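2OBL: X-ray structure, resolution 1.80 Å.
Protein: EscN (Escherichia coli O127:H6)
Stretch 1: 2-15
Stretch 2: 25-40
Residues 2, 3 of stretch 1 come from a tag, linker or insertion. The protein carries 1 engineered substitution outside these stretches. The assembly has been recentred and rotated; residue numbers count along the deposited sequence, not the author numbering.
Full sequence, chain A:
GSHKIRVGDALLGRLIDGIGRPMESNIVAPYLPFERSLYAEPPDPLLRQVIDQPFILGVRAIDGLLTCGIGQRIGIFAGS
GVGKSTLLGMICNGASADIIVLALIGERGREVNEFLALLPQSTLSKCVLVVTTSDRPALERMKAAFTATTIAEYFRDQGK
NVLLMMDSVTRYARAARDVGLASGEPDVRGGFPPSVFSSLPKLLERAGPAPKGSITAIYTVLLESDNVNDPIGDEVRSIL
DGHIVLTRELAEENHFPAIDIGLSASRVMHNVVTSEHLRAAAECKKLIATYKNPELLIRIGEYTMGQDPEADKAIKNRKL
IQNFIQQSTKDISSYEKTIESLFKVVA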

# COMPACT_ATOMS: atom_id res chain seq x y z
N SER A 2 -19.79 -11.24 20.00
CA SER A 2 -18.85 -10.34 20.73
C SER A 2 -17.39 -10.67 20.42
O SER A 2 -16.81 -11.56 21.05
CB SER A 2 -19.09 -10.42 22.24
OG SER A 2 -20.38 -9.95 22.60
N HIS A 3 -16.82 -9.96 19.45
CA HIS A 3 -15.38 -10.04 19.14
C HIS A 3 -14.97 -11.28 18.35
O HIS A 3 -13.78 -11.58 18.23
CB HIS A 3 -14.54 -9.93 20.42
CG HIS A 3 -14.74 -8.64 21.16
ND1 HIS A 3 -14.62 -7.41 20.55
CD2 HIS A 3 -15.03 -8.40 22.45
CE1 HIS A 3 -14.84 -6.46 21.44
NE2 HIS A 3 -15.10 -7.03 22.60
N LYS A 4 -15.97 -12.01 17.83
CA LYS A 4 -15.76 -13.14 16.93
C LYS A 4 -16.45 -12.85 15.59
O LYS A 4 -17.55 -12.30 15.56
CB LYS A 4 -16.34 -14.42 17.52
CG LYS A 4 -15.67 -14.91 18.80
CD LYS A 4 -14.24 -15.37 18.53
CE LYS A 4 -13.49 -15.68 19.82
NZ LYS A 4 -13.84 -17.03 20.36
N ILE A 5 -15.82 -13.23 14.48
CA ILE A 5 -16.48 -13.12 13.18
C ILE A 5 -16.55 -14.49 12.53
O ILE A 5 -15.85 -15.41 12.94
CB ILE A 5 -15.74 -12.15 12.20
CG1 ILE A 5 -14.33 -12.66 11.92
CG2 ILE A 5 -15.75 -10.73 12.73
CD1 ILE A 5 -13.64 -11.94 10.76
N ARG A 6 -17.42 -14.61 11.52
CA ARG A 6 -17.56 -15.88 10.81
C ARG A 6 -16.82 -15.78 9.49
O ARG A 6 -16.98 -14.82 8.73
CB ARG A 6 -19.03 -16.23 10.56
CG ARG A 6 -19.85 -16.40 11.82
CD ARG A 6 -21.24 -16.92 11.52
NE ARG A 6 -21.23 -18.33 11.15
CZ ARG A 6 -20.89 -19.32 11.97
NH1 ARG A 6 -20.52 -19.07 13.23
NH2 ARG A 6 -20.91 -20.58 11.54
N VAL A 7 -16.01 -16.79 9.22
CA VAL A 7 -15.19 -16.79 8.02
C VAL A 7 -15.36 -18.07 7.22
O VAL A 7 -15.95 -19.04 7.70
CB VAL A 7 -13.70 -16.55 8.34
CG1 VAL A 7 -13.51 -15.16 8.93
CG2 VAL A 7 -13.17 -17.63 9.30
N GLY A 8 -14.82 -18.07 6.00
CA GLY A 8 -14.85 -19.23 5.12
C GLY A 8 -14.46 -18.82 3.71
O GLY A 8 -14.36 -17.64 3.41
N ASP A 9 -14.26 -19.80 2.84
CA ASP A 9 -13.91 -19.49 1.46
C ASP A 9 -14.98 -18.62 0.78
O ASP A 9 -14.67 -17.85 -0.13
CB ASP A 9 -13.68 -20.75 0.64
CG ASP A 9 -12.42 -21.49 1.03
OD1 ASP A 9 -11.58 -20.96 1.79
OD2 ASP A 9 -12.26 -22.63 0.55
N ALA A 10 -16.24 -18.74 1.23
CA ALA A 10 -17.36 -18.06 0.58
C ALA A 10 -17.29 -16.54 0.71
O ALA A 10 -18.11 -15.81 0.12
CB ALA A 10 -18.71 -18.59 1.11
N LEU A 11 -16.30 -16.07 1.46
CA LEU A 11 -16.08 -14.64 1.63
C LEU A 11 -15.56 -14.02 0.33
O LEU A 11 -15.73 -12.82 0.11
CB LEU A 11 -15.10 -14.36 2.77
CG LEU A 11 -15.55 -14.57 4.22
CD1 LEU A 11 -14.40 -14.39 5.18
CD2 LEU A 11 -16.68 -13.60 4.57
N LEU A 12 -14.93 -14.82 -0.52
CA LEU A 12 -14.34 -14.28 -1.75
C LEU A 12 -15.40 -13.72 -2.70
O LEU A 12 -16.45 -14.36 -2.94
CB LEU A 12 -13.52 -15.35 -2.48
CG LEU A 12 -12.18 -15.76 -1.88
CD1 LEU A 12 -11.49 -16.73 -2.84
CD2 LEU A 12 -11.30 -14.54 -1.62
N GLY A 13 -15.12 -12.54 -3.24
CA GLY A 13 -16.01 -11.86 -4.17
C GLY A 13 -17.10 -11.07 -3.48
O GLY A 13 -17.97 -10.50 -4.13
N ARG A 14 -17.06 -11.01 -2.15
CA ARG A 14 -18.16 -10.41 -1.39
C ARG A 14 -17.84 -9.08 -0.71
O ARG A 14 -16.72 -8.83 -0.30
CB ARG A 14 -18.69 -11.39 -0.35
CG ARG A 14 -19.28 -12.64 -0.97
CD ARG A 14 -20.31 -13.26 -0.06
NE ARG A 14 -21.32 -13.98 -0.83
CZ ARG A 14 -22.56 -13.54 -1.04
NH1 ARG A 14 -22.97 -12.38 -0.52
NH2 ARG A 14 -23.39 -14.27 -1.76
N LEU A 15 -18.88 -8.25 -0.59
CA LEU A 15 -18.80 -7.03 0.22
C LEU A 15 -19.26 -7.37 1.62
O LEU A 15 -20.36 -7.89 1.82
CB LEU A 15 -19.72 -5.95 -0.35
CG LEU A 15 -19.28 -5.29 -1.65
CD1 LEU A 15 -20.48 -4.62 -2.31
CD2 LEU A 15 -18.21 -4.29 -1.33
N SER A 25 -27.55 -8.13 -0.59
CA SER A 25 -28.75 -8.88 -0.25
C SER A 25 -28.94 -10.03 -1.23
O SER A 25 -29.38 -9.82 -2.36
CB SER A 25 -29.97 -7.97 -0.24
OG SER A 25 -30.52 -7.84 -1.53
N ASN A 26 -28.58 -11.23 -0.79
CA ASN A 26 -28.87 -12.46 -1.53
C ASN A 26 -29.91 -13.31 -0.81
O ASN A 26 -29.91 -13.42 0.41
CB ASN A 26 -27.60 -13.29 -1.71
CG ASN A 26 -26.65 -12.71 -2.74
OD1 ASN A 26 -26.84 -12.88 -3.95
ND2 ASN A 26 -25.62 -12.03 -2.27
N ILE A 27 -30.80 -13.95 -1.57
CA ILE A 27 -31.79 -14.81 -0.96
C ILE A 27 -31.13 -16.09 -0.40
O ILE A 27 -31.63 -16.70 0.55
CB ILE A 27 -32.95 -15.13 -1.92
CG1 ILE A 27 -34.11 -15.79 -1.16
CG2 ILE A 27 -32.47 -15.98 -3.07
CD1 ILE A 27 -35.47 -15.62 -1.80
N VAL A 28 -30.01 -16.49 -1.00
CA VAL A 28 -29.21 -17.57 -0.45
C VAL A 28 -27.94 -17.03 0.20
O VAL A 28 -27.12 -16.38 -0.46
CB VAL A 28 -28.87 -18.64 -1.50
CG1 VAL A 28 -28.00 -19.73 -0.90
CG2 VAL A 28 -30.15 -19.25 -2.07
N ALA A 29 -27.77 -17.31 1.48
CA ALA A 29 -26.66 -16.76 2.25
C ALA A 29 -25.36 -17.53 2.01
O ALA A 29 -25.37 -18.75 1.83
CB ALA A 29 -27.00 -16.73 3.74
N PRO A 30 -24.22 -16.81 2.02
CA PRO A 30 -22.96 -17.52 1.92
C PRO A 30 -22.75 -18.46 3.11
O PRO A 30 -23.22 -18.19 4.22
CB PRO A 30 -21.91 -16.40 1.89
CG PRO A 30 -22.61 -15.17 2.37
CD PRO A 30 -24.06 -15.35 2.09
N TYR A 31 -22.08 -19.58 2.85
CA TYR A 31 -21.73 -20.57 3.87
C TYR A 31 -20.45 -20.15 4.57
O TYR A 31 -19.37 -20.17 3.98
CB TYR A 31 -21.56 -21.93 3.20
CG TYR A 31 -21.19 -23.07 4.12
CD1 TYR A 31 -21.99 -23.40 5.21
CD2 TYR A 31 -20.06 -23.84 3.87
CE1 TYR A 31 -21.65 -24.46 6.05
CE2 TYR A 31 -19.72 -24.90 4.70
CZ TYR A 31 -20.52 -25.21 5.78
OH TYR A 31 -20.18 -26.26 6.60
N LEU A 32 -20.57 -19.75 5.84
CA LEU A 32 -19.42 -19.29 6.62
C LEU A 32 -19.38 -20.06 7.93
O LEU A 32 -19.85 -19.58 8.96
CB LEU A 32 -19.51 -17.80 6.89
CG LEU A 32 -19.56 -16.88 5.66
CD1 LEU A 32 -19.79 -15.44 6.09
CD2 LEU A 32 -18.30 -17.00 4.82
N PRO A 33 -18.80 -21.26 7.89
CA PRO A 33 -18.91 -22.23 8.97
C PRO A 33 -17.97 -21.99 10.16
O PRO A 33 -18.16 -22.61 11.21
CB PRO A 33 -18.58 -23.56 8.29
CG PRO A 33 -17.68 -23.20 7.16
CD PRO A 33 -17.98 -21.76 6.77
N PHE A 34 -16.98 -21.12 10.00
CA PHE A 34 -15.93 -20.93 11.02
C PHE A 34 -16.03 -19.62 11.78
O PHE A 34 -16.24 -18.57 11.18
CB PHE A 34 -14.54 -21.01 10.38
CG PHE A 34 -14.39 -22.13 9.40
CD1 PHE A 34 -14.55 -23.45 9.80
CD2 PHE A 34 -14.08 -21.87 8.07
CE1 PHE A 34 -14.41 -24.49 8.89
CE2 PHE A 34 -13.93 -22.89 7.16
CZ PHE A 34 -14.10 -24.21 7.57
N GLU A 35 -15.84 -19.67 13.09
CA GLU A 35 -15.64 -18.45 13.86
C GLU A 35 -14.17 -18.23 14.19
O GLU A 35 -13.45 -19.17 14.56
CB GLU A 35 -16.42 -18.48 15.17
CG GLU A 35 -17.92 -18.41 15.04
CD GLU A 35 -18.59 -18.35 16.40
OE1 GLU A 35 -18.24 -19.18 17.27
OE2 GLU A 35 -19.46 -17.48 16.60
N ARG A 36 -13.73 -16.99 14.08
CA ARG A 36 -12.40 -16.61 14.53
C ARG A 36 -12.48 -15.34 15.37
O ARG A 36 -13.32 -14.48 15.13
CB ARG A 36 -11.46 -16.39 13.34
CG ARG A 36 -11.03 -17.68 12.62
CD ARG A 36 -9.68 -17.49 11.98
NE ARG A 36 -9.16 -18.70 11.35
CZ ARG A 36 -7.93 -18.79 10.85
NH1 ARG A 36 -7.10 -17.73 10.94
NH2 ARG A 36 -7.52 -19.92 10.28
N SER A 37 -11.61 -15.25 16.37
CA SER A 37 -11.48 -14.05 17.17
C SER A 37 -10.91 -12.91 16.32
O SER A 37 -10.10 -13.15 15.42
CB SER A 37 -10.58 -14.32 18.37
OG SER A 37 -10.31 -13.13 19.09
N LEU A 38 -11.35 -11.69 16.59
CA LEU A 38 -10.81 -10.51 15.89
C LEU A 38 -9.37 -10.21 16.31
O LEU A 38 -8.67 -9.42 15.67
CB LEU A 38 -11.68 -9.28 16.12
CG LEU A 38 -12.98 -9.21 15.32
CD1 LEU A 38 -13.75 -7.93 15.59
CD2 LEU A 38 -12.71 -9.35 13.84
N TYR A 39 -8.95 -10.86 17.39
CA TYR A 39 -7.62 -10.64 17.94
C TYR A 39 -6.80 -11.93 17.91
O TYR A 39 -7.34 -13.02 18.03
CB TYR A 39 -7.74 -10.05 19.34
CG TYR A 39 -8.66 -8.83 19.35
CD1 TYR A 39 -8.19 -7.58 18.96
CD2 TYR A 39 -9.99 -8.94 19.73
CE1 TYR A 39 -9.02 -6.47 18.95
CE2 TYR A 39 -10.84 -7.83 19.72
CZ TYR A 39 -10.34 -6.60 19.33
OH TYR A 39 -11.16 -5.49 19.33
N ALA A 40 -5.50 -11.78 17.69
CA ALA A 40 -4.59 -12.92 17.63
C ALA A 40 -3.31 -12.59 18.38
O ALA A 40 -2.95 -11.43 18.50
CB ALA A 40 -4.30 -13.29 16.17
O HOH W 1 -17.20 -21.03 2.72

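How does the contact begin at the tag end of stretch 1? H3, a tag residue, accepts a hydrogen bond at its backbone O from L38 N at 2.9 Å. Its ring receives the edge of Y39 in an offset edge-to-face pair, the planes inclined at 63° and the centroids 5.8 Å apart. Next along, K4 lies opposite S37 in a non-hydrogen-bonded antiparallel pair, so its backbone contributes a CA-H...O contact instead, K4 CA to R36 O at 3.3 Å.

What holds the two strands in register? I5 pairs with R36 through two hydrogen bonds, I5 N to R36 O and R36 N to I5 O, both 2.9 Å. The side chains of I5 and V7 share one face of the sheet with those of R36 and F34. I5 CG2 also packs against L38 CD2, at 3.5 Å.

Where does R6 reach on the other face? Its side chain shares that face with E35, and R6 NH1 to E35 OE2 makes a long salt bridge of 3.9 Å. The guanidinium also turns back to the backbone: R6 NE gives L32 O a weak hydrogen bond, short at 2.9 Å but bent to 115°.

Does V7 repeat the pairing of I5? V7 and F34 repeat the pattern less evenly: V7 N to F34 O is 2.7 Å, whereas F34 N to V7 O stretches to 3.3 Å. On their shared face V7 CG2 lies 3.8 Å from F34 CB.

What replaces strand pairing beyond G8? Apolar packing takes over, with L32 CD2 lying 4.1 Å from A10 CB and 3.7 Å from L11 CG. A water bridges the backbones, accepting from A10 N at 2.9 Å and donating to Y31 O at 2.7 Å. After the type II turn from L11 to R14, the R14 guanidinium lays one face over P30, with R14 NE 3.6 Å from P30 CG.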